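Local atomic coordinates of subtilase cytotoxin subunit A (Escherichia coli, PDB entry 2IY9), a protein that cleaves the host endoplasmic reticulum chaperone BiP at a single site as the serine protease subunit of an AB5 toxin. Residues Val178-Asn183 against Ser269-Ala274; Ile216-Leu221 against Val247-Pro252. All coordinates share one frame; numbering follows the deposited sequence.

Contact 1 of 2, residues Val178-Asn183 against Ser269-Ala274; sequences VAAVGN and SGTSEA
The side-chain oxygen OD1 of Asn183 takes two bonds from Thr271 at the start of helix 271-288, the two side chains sliding past each other in opposite directions. The backbone N of Thr271 points nearly straight (173°) at Asn183 OD1, in the amide plane and on a lone pair. The hydroxyl OG1 of Thr271 donates to the same oxygen, Asn183 OD1, from above that plane at 2.9 Å. With chi1 of 59°, Thr271 OG1 stands between its own N and carbonyl carbon, close enough for Gly182 N to donate weakly to it. Next to these bonds Ala180 CB rests 3.5 Å from Thr271 O, and Val181 CG2 touches Thr271 CG2, the two side chains crossing at about a right angle. Gly182 and Gly270 have backbone angles suited to glycine, and Gly270, the N-cap residue, lets Asn183 OD1 lie 3.7 Å from its CA.

Farther out, Asn183 ND2 and Ser272 N both donate to one water, which donates to Glu273 OE1. Ser272 is the inferred charge-relay serine, its side chain beside that of His89. The two N-H groups are consistent with an oxyanion hole as in other subtilases, the water probably occupying the place of the substrate oxyanion. Strand 176-180 runs between strands 147-149 and 215-221, with Val178 and Ala180 packing on Thr275 of the helix and Ser272 touching helix 84-98.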
ATOM      1  N   VAL A 178      -3.213   3.222   1.704  1.00 20.84           N
ATOM      2  CA  VAL A 178      -2.508   2.983   0.460  1.00 20.78           C
ATOM      3  C   VAL A 178      -3.213   1.806  -0.209  1.00 21.28           C
ATOM      4  O   VAL A 178      -3.216   0.687   0.318  1.00 20.95           O
ATOM      5  CB  VAL A 178      -1.012   2.711   0.708  1.00 21.58           C
ATOM      6  CG1 VAL A 178      -0.239   2.713  -0.621  1.00 20.91           C
ATOM      7  CG2 VAL A 178      -0.437   3.773   1.653  1.00 19.06           C
ATOM      8  N   ALA A 179      -3.843   2.093  -1.350  1.00 21.05           N
ATOM      9  CA  ALA A 179      -4.782   1.172  -1.998  1.00 20.91           C
ATOM     10  C   ALA A 179      -4.405   0.847  -3.441  1.00 21.22           C
ATOM     11  O   ALA A 179      -4.234   1.748  -4.256  1.00 20.98           O
ATOM     12  CB  ALA A 179      -6.175   1.753  -1.950  1.00 21.20           C
ATOM     13  N   ALA A 180      -4.288  -0.449  -3.749  1.00 21.35           N
ATOM     14  CA  ALA A 180      -4.019  -0.916  -5.116  1.00 21.42           C
ATOM     15  C   ALA A 180      -5.218  -0.597  -6.007  1.00 21.30           C
ATOM     16  O   ALA A 180      -6.365  -0.756  -5.570  1.00 21.43           O
ATOM     17  CB  ALA A 180      -3.756  -2.427  -5.111  1.00 20.84           C
ATOM     18  N   VAL A 181      -4.960  -0.165  -7.243  1.00 20.88           N
ATOM     19  CA  VAL A 181      -6.060   0.130  -8.176  1.00 21.61           C
ATOM     20  C   VAL A 181      -6.571  -1.144  -8.863  1.00 22.36           C
ATOM     21  O   VAL A 181      -7.580  -1.114  -9.572  1.00 23.00           O
ATOM     22  CB  VAL A 181      -5.706   1.225  -9.211  1.00 21.52           C
ATOM     23  CG1 VAL A 181      -5.445   2.549  -8.510  1.00 20.41           C
ATOM     24  CG2 VAL A 181      -4.521   0.823 -10.096  1.00 19.29           C
ATOM     25  N   GLY A 182      -5.860  -2.251  -8.658  1.00 22.91           N
ATOM     26  CA  GLY A 182      -6.304  -3.554  -9.170  1.00 23.18           C
ATOM     27  C   GLY A 182      -5.638  -3.970 -10.461  1.00 23.78           C
ATOM     28  O   GLY A 182      -5.038  -3.148 -11.162  1.00 22.98           O
ATOM     29  N   ASN A 183      -5.734  -5.260 -10.771  1.00 24.38           N
ATOM     30  CA  ASN A 183      -5.100  -5.801 -11.972  1.00 24.87           C
ATOM     31  C   ASN A 183      -6.111  -6.088 -13.076  1.00 25.40           C
ATOM     32  O   ASN A 183      -7.314  -6.115 -12.816  1.00 25.97           O
ATOM     33  CB  ASN A 183      -4.325  -7.069 -11.642  1.00 24.95           C
ATOM     34  CG  ASN A 183      -3.158  -6.822 -10.694  1.00 25.28           C
ATOM     35  OD1 ASN A 183      -2.719  -5.690 -10.501  1.00 26.89           O
ATOM     36  ND2 ASN A 183      -2.649  -7.890 -10.110  1.00 24.35           N
ATOM     37  N   SER A 269       3.947  -9.866 -10.335  1.00 26.81           N
ATOM     38  CA  SER A 269       3.785  -8.575 -10.975  1.00 26.10           C
ATOM     39  C   SER A 269       2.366  -8.108 -10.698  1.00 25.75           C
ATOM     40  O   SER A 269       1.428  -8.927 -10.637  1.00 25.27           O
ATOM     41  CB  SER A 269       4.018  -8.691 -12.484  1.00 26.27           C
ATOM     42  OG  SER A 269       5.366  -9.047 -12.755  1.00 25.93           O
ATOM     43  N   GLY A 270       2.220  -6.803 -10.502  1.00 24.44           N
ATOM     44  CA  GLY A 270       0.909  -6.187 -10.389  1.00 24.01           C
ATOM     45  C   GLY A 270       0.827  -5.089  -9.345  1.00 23.71           C
ATOM     46  O   GLY A 270       1.832  -4.696  -8.735  1.00 23.11           O
ATOM     47  N   THR A 271      -0.389  -4.617  -9.125  1.00 23.44           N
ATOM     48  CA  THR A 271      -0.621  -3.472  -8.241  1.00 22.98           C
ATOM     49  C   THR A 271      -0.546  -3.803  -6.748  1.00 23.01           C
ATOM     50  O   THR A 271      -0.342  -2.908  -5.935  1.00 22.35           O
ATOM     51  CB  THR A 271      -1.973  -2.791  -8.540  1.00 22.79           C
ATOM     52  OG1 THR A 271      -3.028  -3.736  -8.360  1.00 22.06           O
ATOM     53  CG2 THR A 271      -2.002  -2.238  -9.972  1.00 22.30           C
ATOM     54  N   SER A 272      -0.715  -5.074  -6.378  1.00 22.92           N
ATOM     55  CA  SER A 272      -0.563  -5.468  -4.967  1.00 23.09           C
ATOM     56  C   SER A 272       0.859  -5.162  -4.502  1.00 22.65           C
ATOM     57  O   SER A 272       1.073  -4.509  -3.466  1.00 22.41           O
ATOM     58  CB  SER A 272      -0.869  -6.958  -4.770  1.00 23.15           C
ATOM     59  OG  SER A 272      -2.235  -7.249  -5.032  1.00 25.60           O
ATOM     60  N   GLU A 273       1.828  -5.623  -5.289  1.00 22.44           N
ATOM     61  CA  GLU A 273       3.250  -5.418  -4.992  1.00 22.13           C
ATOM     62  C   GLU A 273       3.626  -3.932  -4.980  1.00 21.54           C
ATOM     63  O   GLU A 273       4.358  -3.470  -4.088  1.00 20.64           O
ATOM     64  CB  GLU A 273       4.104  -6.152  -6.031  1.00 22.50           C
ATOM     65  CG  GLU A 273       4.022  -7.680  -5.950  1.00 23.86           C
ATOM     66  CD  GLU A 273       2.804  -8.295  -6.635  1.00 27.29           C
ATOM     67  OE1 GLU A 273       1.956  -7.573  -7.222  1.00 29.22           O
ATOM     68  OE2 GLU A 273       2.687  -9.538  -6.579  1.00 28.81           O
ATOM     69  N   ALA A 274       3.133  -3.198  -5.980  1.00 20.73           N
ATOM     70  CA  ALA A 274       3.379  -1.756  -6.098  1.00 20.96           C
ATOM     71  C   ALA A 274       2.849  -1.005  -4.874  1.00 20.35           C
ATOM     72  O   ALA A 274       3.512  -0.133  -4.339  1.00 20.46           O
ATOM     73  CB  ALA A 274       2.735  -1.202  -7.379  1.00 20.71           C
TER
HETATM   74  O   HOH W   1      -0.711  -7.657  -7.859  1.00 28.51           O

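Contact 2 of 2, residues Ile216-Leu221 against Val247-Pro252; sequences IRVAAL and VDIAAP
Asp248 OD2 is gripped twice by Arg217, once by its backbone and once by its side chain. The backbone N of Arg217 donates to the anti lone pair of Asp248 OD2 at 2.8 Å, and Arg217 NH1 donates to its syn lone pair in a salt bridge of the same length. The oxygen lies near the guanidinium plane at its edge, although the carboxylate plane is turned 66° from it. Arg217 CG is anti to the carbonyl carbon (chi1 -60°) and the chain then runs extended to NE, passing alongside Asp248 OD2 before NH1 closes on it. Asp213 forms a second salt bridge with the guanidinium, and the carbonyls of Ala200 and Tyr202 accept from it, which would fix its rotation.

Arg217 O is shared in turn: Asp248 N donates to it from outside the carbonyl plane, tilted by 23°, and Ile249 N does so nearly along the C=O axis. From here the strands pair in parallel, Ala219 N donating to Ile249 O, Ala219 O receiving Ala251 N, and Leu221 N donating to Ala251 O. On one face Ile249 CG2 meets both Ile216 CG2 and Val218 CG2, the latter at 3.8 Å, each pair lying side by side and pointing the same way, with Ala251 beyond; helices 271-288 and 294-304 pack here. Ala219 and Ala250 share the other face, where Val247 CG1 presses on Ala219 CB at 3.5 Å. Separately, Leu221 CD2 touches Ala250 CB at 3.7 Å. Strand 249-252 is an outermost strand of the seven-stranded parallel sheet, and Pro252 packs on helix 25-30. A parallel sheet of this strand order, 2-3-1-4-5-6-7, with helices against it is the core of the subtilisin-like fold of peptidase family S8.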
ATOM      1  N   ILE A 216      -4.395   6.870  -1.065  1.00 21.26           N
ATOM      2  CA  ILE A 216      -3.366   7.000  -2.088  1.00 21.51           C
ATOM      3  C   ILE A 216      -3.477   5.775  -2.996  1.00 21.31           C
ATOM      4  O   ILE A 216      -3.259   4.643  -2.557  1.00 21.34           O
ATOM      5  CB  ILE A 216      -1.945   7.113  -1.474  1.00 21.62           C
ATOM      6  CG1 ILE A 216      -1.838   8.388  -0.627  1.00 22.62           C
ATOM      7  CG2 ILE A 216      -0.878   7.138  -2.577  1.00 21.00           C
ATOM      8  CD1 ILE A 216      -0.573   8.447   0.228  1.00 22.32           C
ATOM      9  N   ARG A 217      -3.873   6.019  -4.242  1.00 21.26           N
ATOM     10  CA  ARG A 217      -4.227   4.962  -5.201  1.00 21.19           C
ATOM     11  C   ARG A 217      -3.012   4.663  -6.058  1.00 20.97           C
ATOM     12  O   ARG A 217      -2.480   5.552  -6.707  1.00 21.34           O
ATOM     13  CB  ARG A 217      -5.386   5.420  -6.105  1.00 20.80           C
ATOM     14  CG  ARG A 217      -6.667   5.764  -5.345  1.00 21.19           C
ATOM     15  CD  ARG A 217      -7.524   6.817  -6.078  1.00 22.32           C
ATOM     16  NE  ARG A 217      -8.624   7.233  -5.205  1.00 23.12           N
ATOM     17  CZ  ARG A 217      -8.534   8.210  -4.313  1.00 24.03           C
ATOM     18  NH1 ARG A 217      -7.404   8.912  -4.206  1.00 22.94           N
ATOM     19  NH2 ARG A 217      -9.574   8.507  -3.543  1.00 22.97           N
ATOM     20  N   VAL A 218      -2.586   3.404  -6.056  1.00 21.09           N
ATOM     21  CA  VAL A 218      -1.295   3.026  -6.615  1.00 20.68           C
ATOM     22  C   VAL A 218      -1.437   2.117  -7.853  1.00 20.61           C
ATOM     23  O   VAL A 218      -2.114   1.087  -7.799  1.00 20.57           O
ATOM     24  CB  VAL A 218      -0.403   2.343  -5.532  1.00 21.10           C
ATOM     25  CG1 VAL A 218       0.949   1.896  -6.126  1.00 20.68           C
ATOM     26  CG2 VAL A 218      -0.169   3.285  -4.323  1.00 20.22           C
ATOM     27  N   ALA A 219      -0.801   2.519  -8.953  1.00 20.65           N
ATOM     28  CA  ALA A 219      -0.655   1.681 -10.160  1.00 21.03           C
ATOM     29  C   ALA A 219       0.744   1.053 -10.251  1.00 21.78           C
ATOM     30  O   ALA A 219       1.681   1.514  -9.593  1.00 21.95           O
ATOM     31  CB  ALA A 219      -0.935   2.505 -11.409  1.00 20.64           C
ATOM     32  N   ALA A 220       0.890   0.040 -11.115  1.00 21.95           N
ATOM     33  CA  ALA A 220       2.119  -0.775 -11.179  1.00 22.49           C
ATOM     34  C   ALA A 220       2.930  -0.520 -12.449  1.00 23.12           C
ATOM     35  O   ALA A 220       2.383  -0.513 -13.561  1.00 23.19           O
ATOM     36  CB  ALA A 220       1.774  -2.244 -11.080  1.00 22.24           C
ATOM     37  N   LEU A 221       4.231  -0.309 -12.263  1.00 23.25           N
ATOM     38  CA  LEU A 221       5.148  -0.025 -13.366  1.00 23.87           C
ATOM     39  C   LEU A 221       5.924  -1.256 -13.782  1.00 24.20           C
ATOM     40  O   LEU A 221       6.254  -2.109 -12.949  1.00 23.68           O
ATOM     41  CB  LEU A 221       6.153   1.051 -12.953  1.00 23.73           C
ATOM     42  CG  LEU A 221       5.590   2.441 -12.674  1.00 24.20           C
ATOM     43  CD1 LEU A 221       6.626   3.319 -11.996  1.00 23.68           C
ATOM     44  CD2 LEU A 221       5.053   3.088 -13.968  1.00 25.10           C
ATOM     45  N   VAL A 247      -5.948   7.266 -10.258  1.00 23.43           N
ATOM     46  CA  VAL A 247      -4.658   6.737  -9.808  1.00 23.39           C
ATOM     47  C   VAL A 247      -3.814   7.929  -9.347  1.00 23.23           C
ATOM     48  O   VAL A 247      -3.650   8.897 -10.097  1.00 23.05           O
ATOM     49  CB  VAL A 247      -3.916   5.985 -10.959  1.00 23.35           C
ATOM     50  CG1 VAL A 247      -2.544   5.488 -10.500  1.00 23.18           C
ATOM     51  CG2 VAL A 247      -4.779   4.817 -11.527  1.00 22.76           C
ATOM     52  N   ASP A 248      -3.283   7.861  -8.123  1.00 22.84           N
ATOM     53  CA  ASP A 248      -2.479   8.965  -7.567  1.00 23.00           C
ATOM     54  C   ASP A 248      -0.983   8.885  -7.897  1.00 22.96           C
ATOM     55  O   ASP A 248      -0.324   9.915  -8.088  1.00 22.85           O
ATOM     56  CB  ASP A 248      -2.673   9.055  -6.048  1.00 23.09           C
ATOM     57  CG  ASP A 248      -4.111   9.368  -5.666  1.00 23.24           C
ATOM     58  OD1 ASP A 248      -4.607  10.454  -6.036  1.00 25.99           O
ATOM     59  OD2 ASP A 248      -4.754   8.517  -5.017  1.00 22.74           O
ATOM     60  N   ILE A 249      -0.461   7.662  -7.962  1.00 22.57           N
ATOM     61  CA  ILE A 249       0.972   7.423  -8.131  1.00 22.56           C
ATOM     62  C   ILE A 249       1.186   6.034  -8.727  1.00 22.73           C
ATOM     63  O   ILE A 249       0.374   5.116  -8.514  1.00 22.72           O
ATOM     64  CB  ILE A 249       1.735   7.550  -6.768  1.00 22.64           C
ATOM     65  CG1 ILE A 249       3.244   7.746  -6.985  1.00 23.54           C
ATOM     66  CG2 ILE A 249       1.441   6.347  -5.843  1.00 22.11           C
ATOM     67  CD1 ILE A 249       4.002   8.159  -5.717  1.00 22.93           C
ATOM     68  N   ALA A 250       2.281   5.887  -9.469  1.00 22.29           N
ATOM     69  CA  ALA A 250       2.706   4.585  -9.942  1.00 22.29           C
ATOM     70  C   ALA A 250       4.026   4.206  -9.285  1.00 22.20           C
ATOM     71  O   ALA A 250       4.880   5.058  -9.002  1.00 22.46           O
ATOM     72  CB  ALA A 250       2.820   4.566 -11.469  1.00 22.05           C
ATOM     73  N   ALA A 251       4.186   2.913  -9.049  1.00 22.18           N
ATOM     74  CA  ALA A 251       5.356   2.415  -8.368  1.00 22.35           C
ATOM     75  C   ALA A 251       5.796   1.107  -9.000  1.00 22.66           C
ATOM     76  O   ALA A 251       5.010   0.474  -9.710  1.00 22.09           O
ATOM     77  CB  ALA A 251       5.048   2.236  -6.887  1.00 22.68           C
ATOM     78  N   PRO A 252       7.063   0.708  -8.778  1.00 23.12           N
ATOM     79  CA  PRO A 252       7.545  -0.599  -9.219  1.00 23.13           C
ATOM     80  C   PRO A 252       6.531  -1.721  -8.968  1.00 23.53           C
ATOM     81  O   PRO A 252       6.089  -1.920  -7.832  1.00 23.00           O
ATOM     82  CB  PRO A 252       8.797  -0.797  -8.367  1.00 23.45           C
ATOM     83  CG  PRO A 252       9.356   0.599  -8.253  1.00 22.74           C
ATOM     84  CD  PRO A 252       8.131   1.498  -8.121  1.00 22.88           C
TER

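Overall arrangement
Both contacts are buried and meet in the central parallel sheet, where strand 176-180 probably bonds to strand 215-221 through Ala179 and both Ile216 and Val218. Contact 2 lies within the chain loop that contact 1 closes, and their centres are about 7 Å apart. Their chemistry follows their places. Contact 2 joins the edge strand to its neighbour by parallel backbone pairing and apolar packing, with a charged pair at one end, whereas contact 1 joins a strand's C-terminal loop to a helix start through side-chain amide, hydroxyl and water at the active site. Gly270 O against Ala220 CB, and Ala274 CB against Pro252 O, pack the serine-bearing segment directly onto contact 2.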